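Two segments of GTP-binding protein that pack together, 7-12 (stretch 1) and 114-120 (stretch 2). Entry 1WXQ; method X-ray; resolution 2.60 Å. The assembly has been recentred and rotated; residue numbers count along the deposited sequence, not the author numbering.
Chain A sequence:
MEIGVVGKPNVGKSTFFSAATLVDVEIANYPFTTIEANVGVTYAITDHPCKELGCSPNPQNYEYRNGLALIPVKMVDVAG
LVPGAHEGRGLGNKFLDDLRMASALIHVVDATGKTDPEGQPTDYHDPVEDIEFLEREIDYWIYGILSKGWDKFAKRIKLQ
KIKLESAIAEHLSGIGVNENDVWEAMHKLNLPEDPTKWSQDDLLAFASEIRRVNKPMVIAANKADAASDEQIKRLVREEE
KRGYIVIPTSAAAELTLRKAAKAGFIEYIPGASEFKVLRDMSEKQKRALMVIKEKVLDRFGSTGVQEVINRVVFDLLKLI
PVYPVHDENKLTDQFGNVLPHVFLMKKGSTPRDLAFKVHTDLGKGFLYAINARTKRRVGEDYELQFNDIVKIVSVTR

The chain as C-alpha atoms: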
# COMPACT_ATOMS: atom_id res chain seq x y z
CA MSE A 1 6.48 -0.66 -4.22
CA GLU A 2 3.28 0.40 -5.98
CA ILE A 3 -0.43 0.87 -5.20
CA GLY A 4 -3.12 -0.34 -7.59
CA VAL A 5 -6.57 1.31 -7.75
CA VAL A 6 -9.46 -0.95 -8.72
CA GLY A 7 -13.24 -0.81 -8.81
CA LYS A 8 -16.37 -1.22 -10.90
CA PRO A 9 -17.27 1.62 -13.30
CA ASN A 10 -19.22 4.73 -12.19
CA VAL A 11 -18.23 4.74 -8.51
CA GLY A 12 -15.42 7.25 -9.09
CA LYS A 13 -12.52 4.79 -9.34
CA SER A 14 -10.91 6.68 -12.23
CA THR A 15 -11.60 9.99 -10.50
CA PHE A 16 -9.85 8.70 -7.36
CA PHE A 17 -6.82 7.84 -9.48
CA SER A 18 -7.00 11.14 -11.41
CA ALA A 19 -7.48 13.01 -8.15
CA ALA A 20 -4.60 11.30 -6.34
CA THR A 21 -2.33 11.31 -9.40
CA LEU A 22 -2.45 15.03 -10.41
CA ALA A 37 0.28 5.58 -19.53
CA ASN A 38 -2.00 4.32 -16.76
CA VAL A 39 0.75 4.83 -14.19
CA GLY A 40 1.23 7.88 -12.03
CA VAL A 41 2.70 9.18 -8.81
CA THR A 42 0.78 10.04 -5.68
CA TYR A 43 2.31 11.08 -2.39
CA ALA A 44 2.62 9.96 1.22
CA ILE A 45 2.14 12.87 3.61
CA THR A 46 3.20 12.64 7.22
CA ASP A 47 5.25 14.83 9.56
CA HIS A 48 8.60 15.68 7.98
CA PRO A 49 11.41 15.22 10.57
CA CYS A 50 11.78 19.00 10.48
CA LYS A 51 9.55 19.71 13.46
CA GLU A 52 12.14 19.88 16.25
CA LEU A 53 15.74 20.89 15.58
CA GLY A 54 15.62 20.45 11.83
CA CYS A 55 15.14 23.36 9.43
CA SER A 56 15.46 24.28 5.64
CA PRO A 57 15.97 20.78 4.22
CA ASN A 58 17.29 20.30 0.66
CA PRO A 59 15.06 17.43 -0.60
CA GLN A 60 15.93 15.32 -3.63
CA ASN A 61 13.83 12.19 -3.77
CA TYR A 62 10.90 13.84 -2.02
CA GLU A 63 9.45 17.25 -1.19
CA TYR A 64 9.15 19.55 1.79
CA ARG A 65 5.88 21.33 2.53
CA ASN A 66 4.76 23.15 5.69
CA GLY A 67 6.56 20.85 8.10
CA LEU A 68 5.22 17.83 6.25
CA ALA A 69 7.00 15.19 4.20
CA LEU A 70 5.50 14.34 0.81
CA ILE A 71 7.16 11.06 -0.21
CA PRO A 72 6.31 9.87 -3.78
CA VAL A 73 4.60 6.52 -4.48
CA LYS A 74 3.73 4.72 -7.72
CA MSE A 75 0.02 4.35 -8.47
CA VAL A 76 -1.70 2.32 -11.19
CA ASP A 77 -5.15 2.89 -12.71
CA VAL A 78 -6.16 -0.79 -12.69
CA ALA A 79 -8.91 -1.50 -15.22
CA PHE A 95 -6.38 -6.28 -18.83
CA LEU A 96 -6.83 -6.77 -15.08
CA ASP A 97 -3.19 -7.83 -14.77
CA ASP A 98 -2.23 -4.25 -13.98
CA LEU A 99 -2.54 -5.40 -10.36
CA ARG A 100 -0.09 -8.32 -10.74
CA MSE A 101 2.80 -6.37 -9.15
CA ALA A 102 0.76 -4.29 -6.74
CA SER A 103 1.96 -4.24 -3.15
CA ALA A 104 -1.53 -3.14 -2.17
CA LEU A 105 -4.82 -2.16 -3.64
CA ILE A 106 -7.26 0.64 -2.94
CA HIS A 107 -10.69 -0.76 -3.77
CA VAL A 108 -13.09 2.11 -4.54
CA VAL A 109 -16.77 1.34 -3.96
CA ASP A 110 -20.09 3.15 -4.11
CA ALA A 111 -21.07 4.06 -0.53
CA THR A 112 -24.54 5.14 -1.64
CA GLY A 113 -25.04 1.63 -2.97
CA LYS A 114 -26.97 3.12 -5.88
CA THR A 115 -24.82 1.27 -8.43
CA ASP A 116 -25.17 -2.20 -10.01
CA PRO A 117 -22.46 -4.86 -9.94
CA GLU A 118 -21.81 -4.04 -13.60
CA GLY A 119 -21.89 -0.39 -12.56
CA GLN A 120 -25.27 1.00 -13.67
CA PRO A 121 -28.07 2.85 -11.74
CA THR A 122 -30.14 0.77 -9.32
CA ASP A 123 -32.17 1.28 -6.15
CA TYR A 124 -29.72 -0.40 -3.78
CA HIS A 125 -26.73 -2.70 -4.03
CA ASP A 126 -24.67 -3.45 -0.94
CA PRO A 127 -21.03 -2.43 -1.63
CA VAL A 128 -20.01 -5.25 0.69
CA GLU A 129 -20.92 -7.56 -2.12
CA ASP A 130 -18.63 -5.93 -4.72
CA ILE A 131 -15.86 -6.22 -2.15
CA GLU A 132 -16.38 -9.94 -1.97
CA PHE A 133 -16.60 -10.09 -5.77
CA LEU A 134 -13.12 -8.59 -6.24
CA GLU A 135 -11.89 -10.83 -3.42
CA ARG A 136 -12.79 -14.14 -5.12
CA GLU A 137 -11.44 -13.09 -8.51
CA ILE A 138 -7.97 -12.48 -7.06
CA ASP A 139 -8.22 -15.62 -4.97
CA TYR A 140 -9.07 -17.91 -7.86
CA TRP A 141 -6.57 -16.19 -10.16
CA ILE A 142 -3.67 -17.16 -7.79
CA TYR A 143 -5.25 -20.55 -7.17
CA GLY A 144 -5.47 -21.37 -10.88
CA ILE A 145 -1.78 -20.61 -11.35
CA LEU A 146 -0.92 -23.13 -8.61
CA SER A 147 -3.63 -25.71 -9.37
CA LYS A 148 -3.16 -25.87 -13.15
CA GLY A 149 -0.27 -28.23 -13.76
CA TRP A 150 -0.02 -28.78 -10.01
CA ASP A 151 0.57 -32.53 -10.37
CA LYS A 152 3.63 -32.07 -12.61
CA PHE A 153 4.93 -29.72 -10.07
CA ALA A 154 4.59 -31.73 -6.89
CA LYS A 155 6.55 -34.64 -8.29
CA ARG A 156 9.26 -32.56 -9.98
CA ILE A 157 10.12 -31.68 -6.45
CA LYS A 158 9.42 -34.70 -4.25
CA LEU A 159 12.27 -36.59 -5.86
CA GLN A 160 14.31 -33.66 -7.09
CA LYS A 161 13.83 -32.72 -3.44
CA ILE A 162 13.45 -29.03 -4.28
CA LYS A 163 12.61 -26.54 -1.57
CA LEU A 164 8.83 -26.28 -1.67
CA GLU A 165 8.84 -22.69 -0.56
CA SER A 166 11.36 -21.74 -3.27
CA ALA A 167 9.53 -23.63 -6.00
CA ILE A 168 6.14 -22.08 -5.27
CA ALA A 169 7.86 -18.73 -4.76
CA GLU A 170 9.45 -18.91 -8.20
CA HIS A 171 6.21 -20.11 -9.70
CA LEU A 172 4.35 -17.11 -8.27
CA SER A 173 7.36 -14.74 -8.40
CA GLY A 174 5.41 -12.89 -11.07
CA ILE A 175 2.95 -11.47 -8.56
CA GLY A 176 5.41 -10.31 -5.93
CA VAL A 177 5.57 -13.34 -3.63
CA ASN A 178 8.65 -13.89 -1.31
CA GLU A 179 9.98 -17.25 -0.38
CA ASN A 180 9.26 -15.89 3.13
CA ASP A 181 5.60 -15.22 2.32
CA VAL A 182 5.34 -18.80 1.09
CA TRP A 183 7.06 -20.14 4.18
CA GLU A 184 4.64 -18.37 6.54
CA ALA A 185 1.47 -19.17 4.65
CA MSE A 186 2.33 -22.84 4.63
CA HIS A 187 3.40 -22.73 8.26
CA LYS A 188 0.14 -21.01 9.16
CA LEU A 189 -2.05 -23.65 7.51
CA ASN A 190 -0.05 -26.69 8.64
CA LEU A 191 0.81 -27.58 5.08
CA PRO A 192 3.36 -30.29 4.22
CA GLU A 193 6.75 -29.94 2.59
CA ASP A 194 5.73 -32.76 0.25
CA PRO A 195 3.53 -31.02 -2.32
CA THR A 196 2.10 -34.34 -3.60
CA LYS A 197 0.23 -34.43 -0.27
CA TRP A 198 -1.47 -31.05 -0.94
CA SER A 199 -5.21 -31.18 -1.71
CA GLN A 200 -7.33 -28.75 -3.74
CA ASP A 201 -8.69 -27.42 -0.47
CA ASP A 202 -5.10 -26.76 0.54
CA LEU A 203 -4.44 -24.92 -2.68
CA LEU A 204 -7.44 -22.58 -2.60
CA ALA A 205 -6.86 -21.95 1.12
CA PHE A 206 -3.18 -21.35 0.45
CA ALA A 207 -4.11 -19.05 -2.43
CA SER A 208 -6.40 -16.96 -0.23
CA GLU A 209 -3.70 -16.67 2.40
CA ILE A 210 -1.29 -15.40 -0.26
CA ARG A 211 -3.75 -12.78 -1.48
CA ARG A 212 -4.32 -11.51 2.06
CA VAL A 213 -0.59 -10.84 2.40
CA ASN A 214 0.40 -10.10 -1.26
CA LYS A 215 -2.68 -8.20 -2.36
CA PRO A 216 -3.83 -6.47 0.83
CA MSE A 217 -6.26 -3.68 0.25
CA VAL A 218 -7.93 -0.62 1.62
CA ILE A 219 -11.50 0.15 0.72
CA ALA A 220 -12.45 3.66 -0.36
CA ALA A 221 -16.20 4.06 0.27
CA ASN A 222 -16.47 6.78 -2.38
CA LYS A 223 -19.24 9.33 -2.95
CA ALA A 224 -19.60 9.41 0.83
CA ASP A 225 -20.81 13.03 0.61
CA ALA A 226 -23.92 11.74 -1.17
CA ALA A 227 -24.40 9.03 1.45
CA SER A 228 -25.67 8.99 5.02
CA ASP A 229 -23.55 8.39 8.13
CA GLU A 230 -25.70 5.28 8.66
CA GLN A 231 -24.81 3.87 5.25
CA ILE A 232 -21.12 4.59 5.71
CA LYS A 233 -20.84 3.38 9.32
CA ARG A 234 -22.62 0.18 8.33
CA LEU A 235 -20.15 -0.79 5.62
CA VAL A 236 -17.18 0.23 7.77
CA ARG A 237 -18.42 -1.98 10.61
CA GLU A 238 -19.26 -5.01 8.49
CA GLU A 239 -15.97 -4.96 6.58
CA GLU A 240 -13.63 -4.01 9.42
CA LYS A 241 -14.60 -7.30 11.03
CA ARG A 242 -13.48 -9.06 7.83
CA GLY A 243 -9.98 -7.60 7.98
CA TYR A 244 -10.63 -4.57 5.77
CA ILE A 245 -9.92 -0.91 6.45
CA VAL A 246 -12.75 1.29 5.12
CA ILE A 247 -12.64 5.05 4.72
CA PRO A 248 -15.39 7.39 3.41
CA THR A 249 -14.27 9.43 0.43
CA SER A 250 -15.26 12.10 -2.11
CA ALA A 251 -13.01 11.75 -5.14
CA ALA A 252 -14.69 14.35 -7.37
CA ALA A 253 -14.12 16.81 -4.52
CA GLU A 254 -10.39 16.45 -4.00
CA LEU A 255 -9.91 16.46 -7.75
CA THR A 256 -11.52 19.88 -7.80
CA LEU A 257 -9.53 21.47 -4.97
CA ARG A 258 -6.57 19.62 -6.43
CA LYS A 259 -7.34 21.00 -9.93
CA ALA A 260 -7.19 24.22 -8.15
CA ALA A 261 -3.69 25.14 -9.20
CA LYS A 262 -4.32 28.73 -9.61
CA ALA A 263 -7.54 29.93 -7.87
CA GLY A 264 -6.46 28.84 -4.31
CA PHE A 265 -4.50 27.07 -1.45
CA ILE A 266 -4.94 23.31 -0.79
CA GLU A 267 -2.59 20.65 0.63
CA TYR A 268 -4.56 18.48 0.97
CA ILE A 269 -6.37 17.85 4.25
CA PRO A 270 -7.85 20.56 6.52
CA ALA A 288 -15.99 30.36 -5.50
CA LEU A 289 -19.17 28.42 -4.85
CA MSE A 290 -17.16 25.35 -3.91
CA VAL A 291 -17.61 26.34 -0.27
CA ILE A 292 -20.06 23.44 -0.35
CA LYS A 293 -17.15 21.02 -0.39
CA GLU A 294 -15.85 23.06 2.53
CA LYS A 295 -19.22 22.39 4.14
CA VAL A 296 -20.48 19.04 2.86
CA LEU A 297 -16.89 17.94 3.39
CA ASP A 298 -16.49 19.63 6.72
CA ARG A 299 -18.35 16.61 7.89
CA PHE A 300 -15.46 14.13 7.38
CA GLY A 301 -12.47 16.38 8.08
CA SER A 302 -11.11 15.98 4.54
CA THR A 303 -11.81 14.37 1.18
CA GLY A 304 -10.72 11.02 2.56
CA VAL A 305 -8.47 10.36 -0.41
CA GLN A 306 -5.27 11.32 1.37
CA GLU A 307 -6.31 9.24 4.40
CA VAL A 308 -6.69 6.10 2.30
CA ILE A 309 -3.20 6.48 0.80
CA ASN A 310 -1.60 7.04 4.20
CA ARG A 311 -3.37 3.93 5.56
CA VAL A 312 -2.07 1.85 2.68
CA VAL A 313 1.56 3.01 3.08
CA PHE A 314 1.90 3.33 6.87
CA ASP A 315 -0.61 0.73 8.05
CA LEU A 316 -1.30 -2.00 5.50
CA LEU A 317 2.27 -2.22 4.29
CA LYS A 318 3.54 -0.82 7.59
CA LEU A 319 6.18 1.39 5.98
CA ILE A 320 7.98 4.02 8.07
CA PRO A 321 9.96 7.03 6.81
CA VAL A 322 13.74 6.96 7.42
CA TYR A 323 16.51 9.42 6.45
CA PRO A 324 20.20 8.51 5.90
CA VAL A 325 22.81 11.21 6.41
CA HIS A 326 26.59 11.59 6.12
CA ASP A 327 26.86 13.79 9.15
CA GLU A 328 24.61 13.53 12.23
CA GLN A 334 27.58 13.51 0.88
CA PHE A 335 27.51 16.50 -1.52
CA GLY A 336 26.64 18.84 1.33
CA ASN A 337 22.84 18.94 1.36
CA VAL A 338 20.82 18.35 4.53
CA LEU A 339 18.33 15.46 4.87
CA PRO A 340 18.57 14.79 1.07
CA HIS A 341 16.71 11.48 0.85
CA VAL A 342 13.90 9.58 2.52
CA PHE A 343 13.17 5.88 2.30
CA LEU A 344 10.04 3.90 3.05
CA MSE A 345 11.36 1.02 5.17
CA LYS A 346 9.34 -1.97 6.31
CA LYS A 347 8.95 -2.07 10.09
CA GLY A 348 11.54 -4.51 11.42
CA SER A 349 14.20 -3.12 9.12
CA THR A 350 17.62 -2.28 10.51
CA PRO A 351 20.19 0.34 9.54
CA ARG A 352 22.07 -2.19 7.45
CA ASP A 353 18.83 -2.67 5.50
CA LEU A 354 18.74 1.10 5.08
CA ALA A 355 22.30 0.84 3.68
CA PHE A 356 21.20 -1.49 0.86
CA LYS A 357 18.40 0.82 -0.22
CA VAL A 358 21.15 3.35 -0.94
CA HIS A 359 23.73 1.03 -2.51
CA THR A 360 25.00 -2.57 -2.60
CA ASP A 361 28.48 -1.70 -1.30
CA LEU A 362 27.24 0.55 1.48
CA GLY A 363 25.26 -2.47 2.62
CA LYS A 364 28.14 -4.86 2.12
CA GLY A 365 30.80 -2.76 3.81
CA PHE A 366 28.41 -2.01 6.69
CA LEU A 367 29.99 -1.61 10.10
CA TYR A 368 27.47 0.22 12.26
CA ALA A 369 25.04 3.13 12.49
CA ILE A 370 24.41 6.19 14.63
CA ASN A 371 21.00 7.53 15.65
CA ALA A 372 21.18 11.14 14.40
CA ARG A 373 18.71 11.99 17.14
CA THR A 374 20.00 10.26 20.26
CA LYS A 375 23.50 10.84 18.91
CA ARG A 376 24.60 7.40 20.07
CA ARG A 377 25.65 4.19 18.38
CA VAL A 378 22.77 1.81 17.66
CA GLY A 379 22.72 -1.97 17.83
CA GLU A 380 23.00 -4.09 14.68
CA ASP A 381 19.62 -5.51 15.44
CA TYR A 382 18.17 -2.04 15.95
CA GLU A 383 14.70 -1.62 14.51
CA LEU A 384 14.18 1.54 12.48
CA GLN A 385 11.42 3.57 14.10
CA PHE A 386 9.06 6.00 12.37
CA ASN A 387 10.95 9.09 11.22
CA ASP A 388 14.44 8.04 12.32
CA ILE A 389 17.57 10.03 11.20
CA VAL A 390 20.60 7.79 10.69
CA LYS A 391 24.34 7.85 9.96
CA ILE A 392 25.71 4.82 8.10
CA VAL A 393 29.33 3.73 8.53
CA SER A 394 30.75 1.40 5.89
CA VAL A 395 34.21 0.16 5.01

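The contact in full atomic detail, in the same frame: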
# COMPACT_ATOMS: atom_id res chain seq x y z
N GLY A 7 -11.84 -1.05 -9.11
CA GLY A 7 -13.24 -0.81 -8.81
C GLY A 7 -14.15 -1.02 -10.01
O GLY A 7 -13.68 -1.17 -11.13
N LYS A 8 -15.46 -1.06 -9.78
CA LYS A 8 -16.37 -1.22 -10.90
C LYS A 8 -16.50 0.17 -11.54
O LYS A 8 -15.97 1.15 -11.00
CB LYS A 8 -17.73 -1.72 -10.40
CG LYS A 8 -18.37 -0.88 -9.33
CD LYS A 8 -19.70 -1.51 -8.89
CE LYS A 8 -20.44 -0.69 -7.81
NZ LYS A 8 -21.80 -1.25 -7.50
N PRO A 9 -17.16 0.29 -12.70
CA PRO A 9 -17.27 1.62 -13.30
C PRO A 9 -18.38 2.47 -12.65
O PRO A 9 -19.32 1.94 -12.07
CB PRO A 9 -17.45 1.30 -14.78
CG PRO A 9 -18.32 0.09 -14.71
CD PRO A 9 -17.68 -0.74 -13.62
N ASN A 10 -18.24 3.79 -12.73
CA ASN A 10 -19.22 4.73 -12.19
C ASN A 10 -19.30 4.95 -10.68
O ASN A 10 -20.30 5.49 -10.19
CB ASN A 10 -20.61 4.36 -12.72
CG ASN A 10 -20.66 4.30 -14.24
OD1 ASN A 10 -20.13 5.18 -14.93
ND2 ASN A 10 -21.31 3.26 -14.77
N VAL A 11 -18.27 4.54 -9.95
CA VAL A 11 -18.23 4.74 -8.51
C VAL A 11 -17.14 5.77 -8.20
O VAL A 11 -16.90 6.11 -7.03
CB VAL A 11 -17.92 3.41 -7.75
CG1 VAL A 11 -18.94 2.36 -8.12
CG2 VAL A 11 -16.52 2.92 -8.07
N GLY A 12 -16.47 6.25 -9.25
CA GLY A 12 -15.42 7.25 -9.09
C GLY A 12 -14.00 6.69 -9.02
O GLY A 12 -13.06 7.42 -8.64
N LYS A 114 -26.02 2.87 -4.81
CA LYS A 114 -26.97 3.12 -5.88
C LYS A 114 -26.41 2.67 -7.23
O LYS A 114 -26.86 3.13 -8.28
CB LYS A 114 -27.32 4.61 -5.92
CG LYS A 114 -28.78 4.95 -5.61
CD LYS A 114 -29.11 4.78 -4.13
CE LYS A 114 -30.59 5.08 -3.86
NZ LYS A 114 -30.95 5.04 -2.40
N THR A 115 -25.42 1.78 -7.20
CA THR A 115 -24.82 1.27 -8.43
C THR A 115 -24.86 -0.26 -8.50
O THR A 115 -24.69 -0.95 -7.50
CB THR A 115 -23.36 1.75 -8.60
OG1 THR A 115 -22.65 1.59 -7.37
CG2 THR A 115 -23.33 3.20 -9.04
N ASP A 116 -25.07 -0.76 -9.72
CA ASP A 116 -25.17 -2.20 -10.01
C ASP A 116 -23.80 -2.86 -10.01
O ASP A 116 -22.77 -2.19 -10.05
CB ASP A 116 -25.82 -2.38 -11.38
CG ASP A 116 -26.61 -3.66 -11.50
OD1 ASP A 116 -27.45 -3.94 -10.62
OD2 ASP A 116 -26.40 -4.39 -12.49
N PRO A 117 -23.76 -4.20 -9.92
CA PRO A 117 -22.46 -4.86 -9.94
C PRO A 117 -21.70 -4.49 -11.21
O PRO A 117 -20.48 -4.27 -11.19
CB PRO A 117 -22.83 -6.33 -9.88
CG PRO A 117 -24.00 -6.32 -8.97
CD PRO A 117 -24.81 -5.15 -9.50
N GLU A 118 -22.42 -4.40 -12.32
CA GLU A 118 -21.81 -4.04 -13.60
C GLU A 118 -21.59 -2.53 -13.66
O GLU A 118 -21.01 -2.01 -14.61
CB GLU A 118 -22.70 -4.48 -14.77
CG GLU A 118 -22.80 -5.99 -14.97
CD GLU A 118 -23.84 -6.65 -14.06
OE1 GLU A 118 -25.00 -6.17 -14.05
OE2 GLU A 118 -23.51 -7.63 -13.36
N GLY A 119 -22.07 -1.83 -12.63
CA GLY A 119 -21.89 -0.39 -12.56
C GLY A 119 -22.94 0.53 -13.18
O GLY A 119 -22.58 1.56 -13.73
N GLN A 120 -24.22 0.17 -13.09
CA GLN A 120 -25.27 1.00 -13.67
C GLN A 120 -26.37 1.28 -12.62
O GLN A 120 -26.63 0.46 -11.76
CB GLN A 120 -25.77 0.34 -14.96
CG GLN A 120 -24.66 0.26 -16.01
CD GLN A 120 -25.00 -0.63 -17.19
OE1 GLN A 120 -24.19 -0.79 -18.12
NE2 GLN A 120 -26.19 -1.22 -17.17

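Two loop segments meet in a small, largely polar contact, in which side-chain nitrogens of Lys8 and Asn10 bond mainly to backbone carbonyls around a tight turn. Neither stretch forms a regular helix or strand, and together they bury 318 Å². The backbones come nearest at Pro9 and Gly119, whose CA atoms lie 5.1 Å apart; Val11 and Thr115 are further apart, at 7.4 Å between CA atoms. Stretch 2 is folded by a type I beta turn from Asp116 to Gly119, closed by a hydrogen bond from Gly119 N to Asp116 O (2.7 Å), while Asp116 N bonds to Gln120 O (2.8 Å). Lys8 reaches this loop with chi1 in p and the rest of its chain extended (t, t, t), so that its ammonium group arrives among several oxygens. Lys8 NZ donates to Asp116 O at 2.9 Å and to Thr115 OG1 at 3.0 Å, with a weak bond to Thr115 O at 2.9 Å. Asp116 O thus accepts from both the turn and the lysine. The aliphatic part of Lys8 runs past the turn, its CD 3.7 Å from Pro117 O. At the far end of the turn, Asn10 ND2 donates to Gly119 O; the 2.4 Å separation is very short, although the 160° angle at hydrogen is favourable. Gly119 fits closely against Pro9: its CA makes a CA-H...O contact with Pro9 O at 3.5 Å, and an ideal CB on Gly119 would lie 2.6 Å from Pro9 O, a clash. Its backbone angles (90/37) by themselves also call for glycine. Beside it, Pro9 CG packs 3.4 Å from Glu118 O. Thr115, buried and directed toward stretch 1, adds looser contacts: its CG2 lies 4.0 Å from Asn10 O, and its OG1 is 3.9 Å from Val11 CG1.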